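Local structure of transcriptional activator PlcR protein (Bacillus thuringiensis, 3U3W) at residues D47-I52 with H62-L67. The protein activates transcription of virulence genes, binding DNA as a dimer in a form switched on by the quorum-sensing signal peptide PapR. Residues are numbered along the deposited sequence; the frame is centred on the assembly and turned at random. Where two conformers were deposited one is given.
Sequences DILQGI and HFYEVL
Leu-49 reaches from helix 46-56 to the short helix 61-65 and sets one methyl against each of two aromatic rings. Its CB leaves the backbone toward the other helix, and CG sits anti to the backbone N (chi1 -170°), which carries the fork across. There the branches part: CD1 comes obliquely to the Phe-63 ring, 4.0 Å from Phe-63 CD2 and 4.2 Å from Phe-63 CG, while CD2 goes to the neighbouring ring, 3.9 Å from Tyr-64 CE2. The two methyls are thus shared out between two adjacent residues of one helix. Leu-49 and Phe-63 run past each other in opposite directions, with CA atoms 8.6 Å apart. Phe-63 also packs on Leu-6 and Ile-10 of helix 4-16, which joins helix 61-65 to the first helix of the DNA-binding domain as well. Beyond CE2, the Tyr-64 side chain carries on to the dimer partner: its OH and Tyr-64 OH of the second subunit are hydrogen-bonded, and Leu-49 also touches Met-46 of that subunit. All three touching residues are buried, and what joins them is purely apolar: dispersion and the burial of apolar surface, with no directional bond between leucine and rings, while the one polar end, the tyrosine hydroxyl, is satisfied across the dimer interface.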
ATOM      1  N   ASP A  47      14.274   7.615  20.351  1.00 47.60           N
ATOM      2  CA  ASP A  47      15.594   7.174  19.916  0.57 50.14           C
ATOM      3  C   ASP A  47      15.762   5.663  20.085  1.00 48.39           C
ATOM      4  O   ASP A  47      15.989   4.938  19.116  1.00 41.42           O
ATOM      5  CB  ASP A  47      16.705   7.939  20.658  0.57 53.98           C
ATOM      6  CG  ASP A  47      16.389   8.164  22.140  0.57 61.42           C
ATOM      7  OD1 ASP A  47      15.538   7.440  22.701  0.57 62.76           O
ATOM      8  OD2 ASP A  47      17.000   9.072  22.749  0.57 63.27           O
ATOM      9  N   ILE A  48      15.640   5.187  21.320  1.00 45.84           N
ATOM     10  CA  ILE A  48      15.777   3.763  21.620  1.00 42.01           C
ATOM     11  C   ILE A  48      14.782   2.851  20.878  1.00 40.95           C
ATOM     12  O   ILE A  48      15.163   1.775  20.405  1.00 39.56           O
ATOM     13  CB  ILE A  48      15.739   3.509  23.140  1.00 42.45           C
ATOM     14  CG1 ILE A  48      16.873   4.295  23.812  1.00 46.79           C
ATOM     15  CG2 ILE A  48      15.845   2.021  23.443  1.00 32.37           C
ATOM     16  CD1 ILE A  48      17.008   4.085  25.306  1.00 35.96           C
ATOM     17  N   LEU A  49      13.529   3.281  20.744  1.00 37.30           N
ATOM     18  CA  LEU A  49      12.532   2.458  20.055  1.00 39.20           C
ATOM     19  C   LEU A  49      12.844   2.353  18.573  1.00 37.66           C
ATOM     20  O   LEU A  49      12.768   1.283  17.975  1.00 39.10           O
ATOM     21  CB  LEU A  49      11.138   3.048  20.207  1.00 41.12           C
ATOM     22  CG  LEU A  49      10.042   2.107  19.711  1.00 37.40           C
ATOM     23  CD1 LEU A  49      10.128   0.741  20.418  1.00 30.75           C
ATOM     24  CD2 LEU A  49       8.680   2.746  19.928  1.00 54.44           C
ATOM     25  N   GLN A  50      13.159   3.500  17.994  1.00 31.16           N
ATOM     26  CA  GLN A  50      13.549   3.624  16.605  1.00 43.64           C
ATOM     27  C   GLN A  50      14.714   2.675  16.293  1.00 41.69           C
ATOM     28  O   GLN A  50      14.676   1.916  15.326  1.00 41.36           O
ATOM     29  CB  GLN A  50      13.913   5.089  16.348  1.00 48.68           C
ATOM     30  CG  GLN A  50      15.111   5.316  15.460  1.00 63.86           C
ATOM     31  CD  GLN A  50      14.855   4.834  14.066  1.00 67.17           C
ATOM     32  OE1 GLN A  50      13.713   4.842  13.600  1.00 72.05           O
ATOM     33  NE2 GLN A  50      15.908   4.383  13.392  1.00 66.86           N
ATOM     34  N   GLY A  51      15.726   2.700  17.150  1.00 38.76           N
ATOM     35  CA  GLY A  51      16.843   1.780  17.062  1.00 39.56           C
ATOM     36  C   GLY A  51      16.444   0.318  17.148  1.00 47.72           C
ATOM     37  O   GLY A  51      16.815  -0.481  16.286  1.00 46.03           O
ATOM     38  N   ILE A  52      15.699  -0.047  18.189  1.00 39.19           N
ATOM     39  CA  ILE A  52      15.260  -1.437  18.344  1.00 40.35           C
ATOM     40  C   ILE A  52      14.427  -1.909  17.145  1.00 42.47           C
ATOM     41  O   ILE A  52      14.611  -3.023  16.656  1.00 48.42           O
ATOM     42  CB  ILE A  52      14.462  -1.637  19.643  1.00 46.92           C
ATOM     43  CG1 ILE A  52      15.392  -1.599  20.850  1.00 44.31           C
ATOM     44  CG2 ILE A  52      13.681  -2.946  19.622  1.00 35.88           C
ATOM     45  CD1 ILE A  52      14.656  -1.306  22.136  1.00 44.16           C
ATOM     46  N   HIS A  62       4.065  -1.061  14.598  1.00 51.32           N
ATOM     47  CA  HIS A  62       3.783  -2.330  15.244  1.00 45.65           C
ATOM     48  C   HIS A  62       3.874  -2.231  16.759  1.00 46.35           C
ATOM     49  O   HIS A  62       3.051  -2.786  17.476  1.00 44.83           O
ATOM     50  CB  HIS A  62       4.724  -3.421  14.748  1.00 39.00           C
ATOM     51  CG  HIS A  62       4.470  -4.754  15.376  1.00 53.11           C
ATOM     52  ND1 HIS A  62       3.238  -5.371  15.335  1.00 54.21           N
ATOM     53  CD2 HIS A  62       5.280  -5.580  16.078  1.00 52.58           C
ATOM     54  CE1 HIS A  62       3.303  -6.525  15.973  1.00 53.05           C
ATOM     55  NE2 HIS A  62       4.532  -6.679  16.430  1.00 60.90           N
ATOM     56  N   PHE A  63       4.882  -1.536  17.256  1.00 41.61           N
ATOM     57  CA  PHE A  63       5.043  -1.451  18.696  1.00 44.00           C
ATOM     58  C   PHE A  63       3.973  -0.568  19.316  1.00 48.45           C
ATOM     59  O   PHE A  63       3.560  -0.771  20.460  1.00 44.57           O
ATOM     60  CB  PHE A  63       6.450  -0.993  19.048  1.00 44.86           C
ATOM     61  CG  PHE A  63       7.504  -1.926  18.555  1.00 44.65           C
ATOM     62  CD1 PHE A  63       7.589  -3.208  19.061  1.00 49.49           C
ATOM     63  CD2 PHE A  63       8.384  -1.540  17.566  1.00 45.16           C
ATOM     64  CE1 PHE A  63       8.547  -4.080  18.600  1.00 47.43           C
ATOM     65  CE2 PHE A  63       9.343  -2.410  17.100  1.00 45.30           C
ATOM     66  CZ  PHE A  63       9.425  -3.676  17.615  1.00 47.60           C
ATOM     67  N   TYR A  64       3.491   0.396  18.549  1.00 46.87           N
ATOM     68  CA  TYR A  64       2.372   1.183  19.023  1.00 49.54           C
ATOM     69  C   TYR A  64       1.071   0.376  19.004  1.00 56.17           C
ATOM     70  O   TYR A  64       0.293   0.440  19.954  1.00 55.75           O
ATOM     71  CB  TYR A  64       2.254   2.481  18.236  1.00 51.57           C
ATOM     72  CG  TYR A  64       3.291   3.492  18.656  1.00 62.23           C
ATOM     73  CD1 TYR A  64       3.017   4.422  19.655  1.00 55.02           C
ATOM     74  CD2 TYR A  64       4.554   3.502  18.077  1.00 50.85           C
ATOM     75  CE1 TYR A  64       3.969   5.345  20.056  1.00 53.59           C
ATOM     76  CE2 TYR A  64       5.509   4.424  18.470  1.00 64.13           C
ATOM     77  CZ  TYR A  64       5.210   5.339  19.459  1.00 50.99           C
ATOM     78  OH  TYR A  64       6.155   6.252  19.848  1.00 63.71           O
ATOM     79  N   GLU A  65       0.848  -0.396  17.944  1.00 44.29           N
ATOM     80  CA  GLU A  65      -0.353  -1.217  17.848  1.00 44.82           C
ATOM     81  C   GLU A  65      -0.538  -2.111  19.071  1.00 55.51           C
ATOM     82  O   GLU A  65      -1.610  -2.130  19.684  1.00 48.64           O
ATOM     83  CB  GLU A  65      -0.332  -2.069  16.578  1.00 46.70           C
ATOM     84  CG  GLU A  65      -0.608  -1.283  15.316  1.00 53.59           C
ATOM     85  CD  GLU A  65      -0.390  -2.103  14.055  1.00 71.56           C
ATOM     86  OE1 GLU A  65       0.359  -3.106  14.116  1.00 79.47           O
ATOM     87  OE2 GLU A  65      -0.971  -1.747  13.003  1.00 77.00           O
ATOM     88  N   VAL A  66       0.508  -2.848  19.430  1.00 48.77           N
ATOM     89  CA  VAL A  66       0.411  -3.791  20.534  1.00 51.31           C
ATOM     90  C   VAL A  66       0.520  -3.118  21.896  1.00 47.36           C
ATOM     91  O   VAL A  66       0.461  -3.778  22.930  1.00 55.15           O
ATOM     92  CB  VAL A  66       1.471  -4.877  20.417  1.00 40.99           C
ATOM     93  CG1 VAL A  66       1.291  -5.618  19.103  1.00 50.49           C
ATOM     94  CG2 VAL A  66       2.855  -4.263  20.502  1.00 54.95           C
ATOM     95  N   LEU A  67       0.650  -1.799  21.899  1.00 50.93           N
ATOM     96  CA  LEU A  67       0.877  -1.061  23.140  1.00 56.02           C
ATOM     97  C   LEU A  67      -0.229  -1.219  24.192  1.00 59.42           C
ATOM     98  O   LEU A  67       0.061  -1.383  25.374  1.00 71.64           O
ATOM     99  CB  LEU A  67       1.127   0.424  22.845  1.00 51.96           C
ATOM    100  CG  LEU A  67       1.639   1.282  24.003  1.00 56.98           C
ATOM    101  CD1 LEU A  67       3.042   0.861  24.402  1.00 47.90           C
ATOM    102  CD2 LEU A  67       1.600   2.751  23.623  1.00 54.26           C
TER